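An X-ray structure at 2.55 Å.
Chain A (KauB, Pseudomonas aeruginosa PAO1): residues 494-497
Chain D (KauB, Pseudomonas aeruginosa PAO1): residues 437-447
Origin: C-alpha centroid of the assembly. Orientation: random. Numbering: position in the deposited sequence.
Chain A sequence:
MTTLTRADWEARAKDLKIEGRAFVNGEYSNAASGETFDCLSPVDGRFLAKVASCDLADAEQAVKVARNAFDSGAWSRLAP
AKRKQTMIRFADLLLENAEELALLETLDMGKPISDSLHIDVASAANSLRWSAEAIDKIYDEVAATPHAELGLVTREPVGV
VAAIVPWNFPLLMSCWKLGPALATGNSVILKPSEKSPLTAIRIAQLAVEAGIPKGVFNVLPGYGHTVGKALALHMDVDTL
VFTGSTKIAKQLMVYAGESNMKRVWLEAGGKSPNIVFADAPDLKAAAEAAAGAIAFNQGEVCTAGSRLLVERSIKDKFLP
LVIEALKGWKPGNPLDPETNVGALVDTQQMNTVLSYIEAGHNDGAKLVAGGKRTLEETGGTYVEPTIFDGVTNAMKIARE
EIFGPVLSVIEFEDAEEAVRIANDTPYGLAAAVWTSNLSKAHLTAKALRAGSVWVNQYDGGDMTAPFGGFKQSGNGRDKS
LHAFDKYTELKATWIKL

Chain A, residues 494-497: WIKL
Chain D 437-447: NLSKAHLTAKA

The C-terminal end of one KauB chain, A:Trp494 to A:Leu497, lies against a helix of a second copy, D:Leu438 to D:Ala447, burying 310 Å² in all. D:Asn437 sits at the N-cap right before the helix, its OD1 accepting from D:Lys440 N at 3.0 Å; phi/psi values then stay near -65/-40, and i to i+4 bonds such as D:Leu443 N to D:Ser439 O, 2.9 Å, run along it. Chain A is extended, with phi/psi of -101/110, -105/119 and -83/122 from A:Trp494 to A:Lys496, and ends beside the N-terminal part of the helix. A:Trp494, with chi1 at -109°, remains out of reach of the helix. A:Ile495 (chi1 m, chi2 t) points its CA-to-CB bond toward chain D and sets CG2 4.0 Å from CD2 of D:Leu438, whose t, p rotamer brings the side-chain end nearer although its CA-to-CB bond runs sideways; both residues are buried, as suits branched aliphatic side chains. The strand's alternation turns the A:Lys496 CA-to-CB bond away, leaving the lysine exposed, while A:Lys496 O takes a hydrogen bond from a water at 2.9 Å; the same water lies 2.4 Å from D:Ser439 OG, bridging the chains. A:Leu497 is the centre of the contact, with 130 Å² covered and its CA 4.9 Å from the CA of D:Ser439. A:Leu497 O is 2.9 Å from D:Ser439 OG, a hydrogen bond within reach of the small serine side chain at chi1 m. The A:Leu497 CA-to-CB bond points toward the helix; its rotamer is m, t. A:Leu497 CD1 packs 3.7 Å from D:His442 CB and 4.1 Å from D:Leu443 CD2, and meets the aliphatic part of D:Lys446 at CD, 4.5 Å away. A:Leu497 CD2 approaches the D:His442 ring obliquely. D:Ser439, D:His442, D:Leu443 and D:Lys446 thus gather around one leucine.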

ATOM      1  N   TRP A 494       2.003 -19.811   3.415  1.00 24.89           N
ATOM      2  CA  TRP A 494       0.998 -19.999   4.455  1.00 25.12           C
ATOM      3  C   TRP A 494       1.472 -20.996   5.507  1.00 28.48           C
ATOM      4  O   TRP A 494       1.580 -22.194   5.243  1.00 24.08           O
ATOM      5  CB  TRP A 494      -0.337 -20.441   3.848  1.00 21.06           C
ATOM      6  CG  TRP A 494      -1.396 -19.381   3.910  1.00 25.57           C
ATOM      7  CD1 TRP A 494      -2.598 -19.457   4.555  1.00 26.00           C
ATOM      8  CD2 TRP A 494      -1.341 -18.075   3.319  1.00 25.83           C
ATOM      9  NE1 TRP A 494      -3.298 -18.285   4.395  1.00 27.51           N
ATOM     10  CE2 TRP A 494      -2.548 -17.420   3.641  1.00 27.40           C
ATOM     11  CE3 TRP A 494      -0.391 -17.398   2.546  1.00 25.34           C
ATOM     12  CZ2 TRP A 494      -2.828 -16.122   3.219  1.00 24.23           C
ATOM     13  CZ3 TRP A 494      -0.670 -16.108   2.129  1.00 27.98           C
ATOM     14  CH2 TRP A 494      -1.879 -15.484   2.466  1.00 27.15           C
ATOM     15  N   ILE A 495       1.747 -20.480   6.700  1.00 28.91           N
ATOM     16  CA  ILE A 495       2.324 -21.273   7.777  1.00 26.51           C
ATOM     17  C   ILE A 495       1.285 -21.603   8.839  1.00 28.25           C
ATOM     18  O   ILE A 495       0.718 -20.705   9.463  1.00 28.31           O
ATOM     19  CB  ILE A 495       3.480 -20.517   8.454  1.00 27.67           C
ATOM     20  CG1 ILE A 495       4.455 -19.985   7.403  1.00 21.06           C
ATOM     21  CG2 ILE A 495       4.187 -21.408   9.467  1.00 28.75           C
ATOM     22  CD1 ILE A 495       5.449 -18.991   7.950  1.00 27.83           C
ATOM     23  N   LYS A 496       1.042 -22.892   9.044  1.00 28.86           N
ATOM     24  CA  LYS A 496       0.136 -23.336  10.095  1.00 34.70           C
ATOM     25  C   LYS A 496       0.863 -23.388  11.436  1.00 32.49           C
ATOM     26  O   LYS A 496       1.874 -24.076  11.580  1.00 29.63           O
ATOM     27  CB  LYS A 496      -0.463 -24.701   9.749  1.00 34.52           C
ATOM     28  CG  LYS A 496      -1.399 -25.258  10.813  1.00 37.44           C
ATOM     29  CD  LYS A 496      -2.185 -26.454  10.292  1.00 48.38           C
ATOM     30  CE  LYS A 496      -3.606 -26.064   9.895  1.00 55.18           C
ATOM     31  NZ  LYS A 496      -3.652 -24.980   8.872  1.00 50.38           N
ATOM     32  N   LEU A 497       0.348 -22.648  12.412  1.00 33.47           N
ATOM     33  CA  LEU A 497       0.966 -22.580  13.732  1.00 36.44           C
ATOM     34  C   LEU A 497       0.233 -23.473  14.726  1.00 36.77           C
ATOM     35  O   LEU A 497       0.830 -24.370  15.322  1.00 40.29           O
ATOM     36  CB  LEU A 497       0.985 -21.137  14.235  1.00 32.39           C
ATOM     37  CG  LEU A 497       1.678 -20.131  13.315  1.00 32.61           C
ATOM     38  CD1 LEU A 497       1.542 -18.718  13.857  1.00 36.84           C
ATOM     39  CD2 LEU A 497       3.139 -20.500  13.137  1.00 45.37           C
TER
ATOM     40  N   ASN D 437      11.761 -23.598  18.144  1.00 39.17           N
ATOM     41  CA  ASN D 437      10.479 -24.152  17.729  1.00 43.12           C
ATOM     42  C   ASN D 437       9.661 -23.141  16.932  1.00 40.04           C
ATOM     43  O   ASN D 437       9.424 -22.022  17.389  1.00 33.88           O
ATOM     44  CB  ASN D 437       9.685 -24.648  18.939  1.00 39.16           C
ATOM     45  CG  ASN D 437       8.422 -25.383  18.541  1.00 37.97           C
ATOM     46  OD1 ASN D 437       7.328 -24.816  18.550  1.00 36.91           O
ATOM     47  ND2 ASN D 437       8.567 -26.651  18.180  1.00 46.43           N
ATOM     48  N   LEU D 438       9.231 -23.551  15.742  1.00 42.49           N
ATOM     49  CA  LEU D 438       8.510 -22.673  14.822  1.00 40.12           C
ATOM     50  C   LEU D 438       7.219 -22.106  15.412  1.00 31.33           C
ATOM     51  O   LEU D 438       7.026 -20.890  15.437  1.00 32.69           O
ATOM     52  CB  LEU D 438       8.200 -23.409  13.517  1.00 43.51           C
ATOM     53  CG  LEU D 438       7.346 -22.638  12.508  1.00 41.39           C
ATOM     54  CD1 LEU D 438       8.083 -21.400  12.024  1.00 33.29           C
ATOM     55  CD2 LEU D 438       6.954 -23.530  11.344  1.00 30.94           C
ATOM     56  N   SER D 439       6.343 -22.988  15.882  1.00 33.64           N
ATOM     57  CA  SER D 439       5.042 -22.574  16.403  1.00 36.02           C
ATOM     58  C   SER D 439       5.154 -21.698  17.647  1.00 38.34           C
ATOM     59  O   SER D 439       4.469 -20.680  17.757  1.00 35.23           O
ATOM     60  CB  SER D 439       4.163 -23.790  16.704  1.00 26.69           C
ATOM     61  OG  SER D 439       3.770 -24.446  15.511  1.00 44.29           O
ATOM     62  N   LYS D 440       6.016 -22.096  18.578  1.00 36.07           N
ATOM     63  CA  LYS D 440       6.137 -21.391  19.847  1.00 36.85           C
ATOM     64  C   LYS D 440       6.716 -19.993  19.663  1.00 33.67           C
ATOM     65  O   LYS D 440       6.287 -19.048  20.322  1.00 32.09           O
ATOM     66  CB  LYS D 440       6.972 -22.197  20.847  1.00 45.20           C
ATOM     67  CG  LYS D 440       6.949 -21.636  22.264  1.00 40.98           C
ATOM     68  CD  LYS D 440       7.556 -22.611  23.260  1.00 49.55           C
ATOM     69  CE  LYS D 440       9.011 -22.912  22.934  1.00 47.10           C
ATOM     70  NZ  LYS D 440       9.588 -23.918  23.869  1.00 46.00           N
ATOM     71  N   ALA D 441       7.684 -19.863  18.760  1.00 32.45           N
ATOM     72  CA  ALA D 441       8.286 -18.566  18.467  1.00 30.13           C
ATOM     73  C   ALA D 441       7.248 -17.561  17.971  1.00 30.39           C
ATOM     74  O   ALA D 441       7.200 -16.425  18.441  1.00 33.47           O
ATOM     75  CB  ALA D 441       9.405 -18.718  17.447  1.00 31.10           C
ATOM     76  N   HIS D 442       6.412 -17.985  17.028  1.00 33.15           N
ATOM     77  CA  HIS D 442       5.408 -17.095  16.453  1.00 32.19           C
ATOM     78  C   HIS D 442       4.240 -16.837  17.398  1.00 32.87           C
ATOM     79  O   HIS D 442       3.796 -15.699  17.543  1.00 38.54           O
ATOM     80  CB  HIS D 442       4.898 -17.634  15.114  1.00 25.18           C
ATOM     81  CG  HIS D 442       5.845 -17.412  13.976  1.00 25.48           C
ATOM     82  ND1 HIS D 442       6.103 -16.161  13.458  1.00 21.07           N
ATOM     83  CD2 HIS D 442       6.593 -18.279  13.255  1.00 25.46           C
ATOM     84  CE1 HIS D 442       6.970 -16.267  12.468  1.00 21.77           C
ATOM     85  NE2 HIS D 442       7.284 -17.543  12.323  1.00 21.90           N
ATOM     86  N   LEU D 443       3.754 -17.890  18.046  1.00 30.08           N
ATOM     87  CA  LEU D 443       2.612 -17.759  18.947  1.00 36.69           C
ATOM     88  C   LEU D 443       2.943 -16.942  20.197  1.00 36.55           C
ATOM     89  O   LEU D 443       2.069 -16.281  20.760  1.00 35.85           O
ATOM     90  CB  LEU D 443       2.056 -19.135  19.326  1.00 38.13           C
ATOM     91  CG  LEU D 443       1.301 -19.868  18.211  1.00 33.57           C
ATOM     92  CD1 LEU D 443       0.781 -21.216  18.687  1.00 31.08           C
ATOM     93  CD2 LEU D 443       0.161 -19.007  17.687  1.00 28.40           C
ATOM     94  N   THR D 444       4.202 -16.984  20.623  1.00 31.66           N
ATOM     95  CA  THR D 444       4.640 -16.181  21.758  1.00 39.53           C
ATOM     96  C   THR D 444       4.761 -14.721  21.344  1.00 42.09           C
ATOM     97  O   THR D 444       4.262 -13.826  22.029  1.00 39.94           O
ATOM     98  CB  THR D 444       5.994 -16.657  22.319  1.00 37.92           C
ATOM     99  OG1 THR D 444       5.897 -18.031  22.711  1.00 34.29           O
ATOM    100  CG2 THR D 444       6.397 -15.818  23.523  1.00 41.46           C
ATOM    101  N   ALA D 445       5.421 -14.491  20.213  1.00 36.11           N
ATOM    102  CA  ALA D 445       5.611 -13.144  19.687  1.00 39.32           C
ATOM    103  C   ALA D 445       4.279 -12.434  19.457  1.00 35.41           C
ATOM    104  O   ALA D 445       4.182 -11.217  19.611  1.00 37.57           O
ATOM    105  CB  ALA D 445       6.417 -13.189  18.399  1.00 36.85           C
ATOM    106  N   LYS D 446       3.253 -13.199  19.094  1.00 36.33           N
ATOM    107  CA  LYS D 446       1.921 -12.644  18.896  1.00 40.70           C
ATOM    108  C   LYS D 446       1.254 -12.346  20.233  1.00 37.60           C
ATOM    109  O   LYS D 446       0.464 -11.408  20.348  1.00 45.35           O
ATOM    110  CB  LYS D 446       1.054 -13.596  18.065  1.00 34.28           C
ATOM    111  CG  LYS D 446       1.519 -13.745  16.622  1.00 44.14           C
ATOM    112  CD  LYS D 446       0.737 -14.814  15.868  1.00 42.78           C
ATOM    113  CE  LYS D 446      -0.685 -14.367  15.561  1.00 51.85           C
ATOM    114  NZ  LYS D 446      -1.364 -15.309  14.625  1.00 41.43           N
ATOM    115  N   ALA D 447       1.584 -13.142  21.245  1.00 38.61           N
ATOM    116  CA  ALA D 447       0.979 -12.996  22.564  1.00 39.47           C
ATOM    117  C   ALA D 447       1.534 -11.793  23.319  1.00 36.87           C
ATOM    118  O   ALA D 447       0.824 -11.159  24.100  1.00 45.65           O
ATOM    119  CB  ALA D 447       1.171 -14.266  23.379  1.00 34.78           C
TER
HETATM  120  O   HOH W   1       3.892 -25.375  13.250  1.00 33.02           O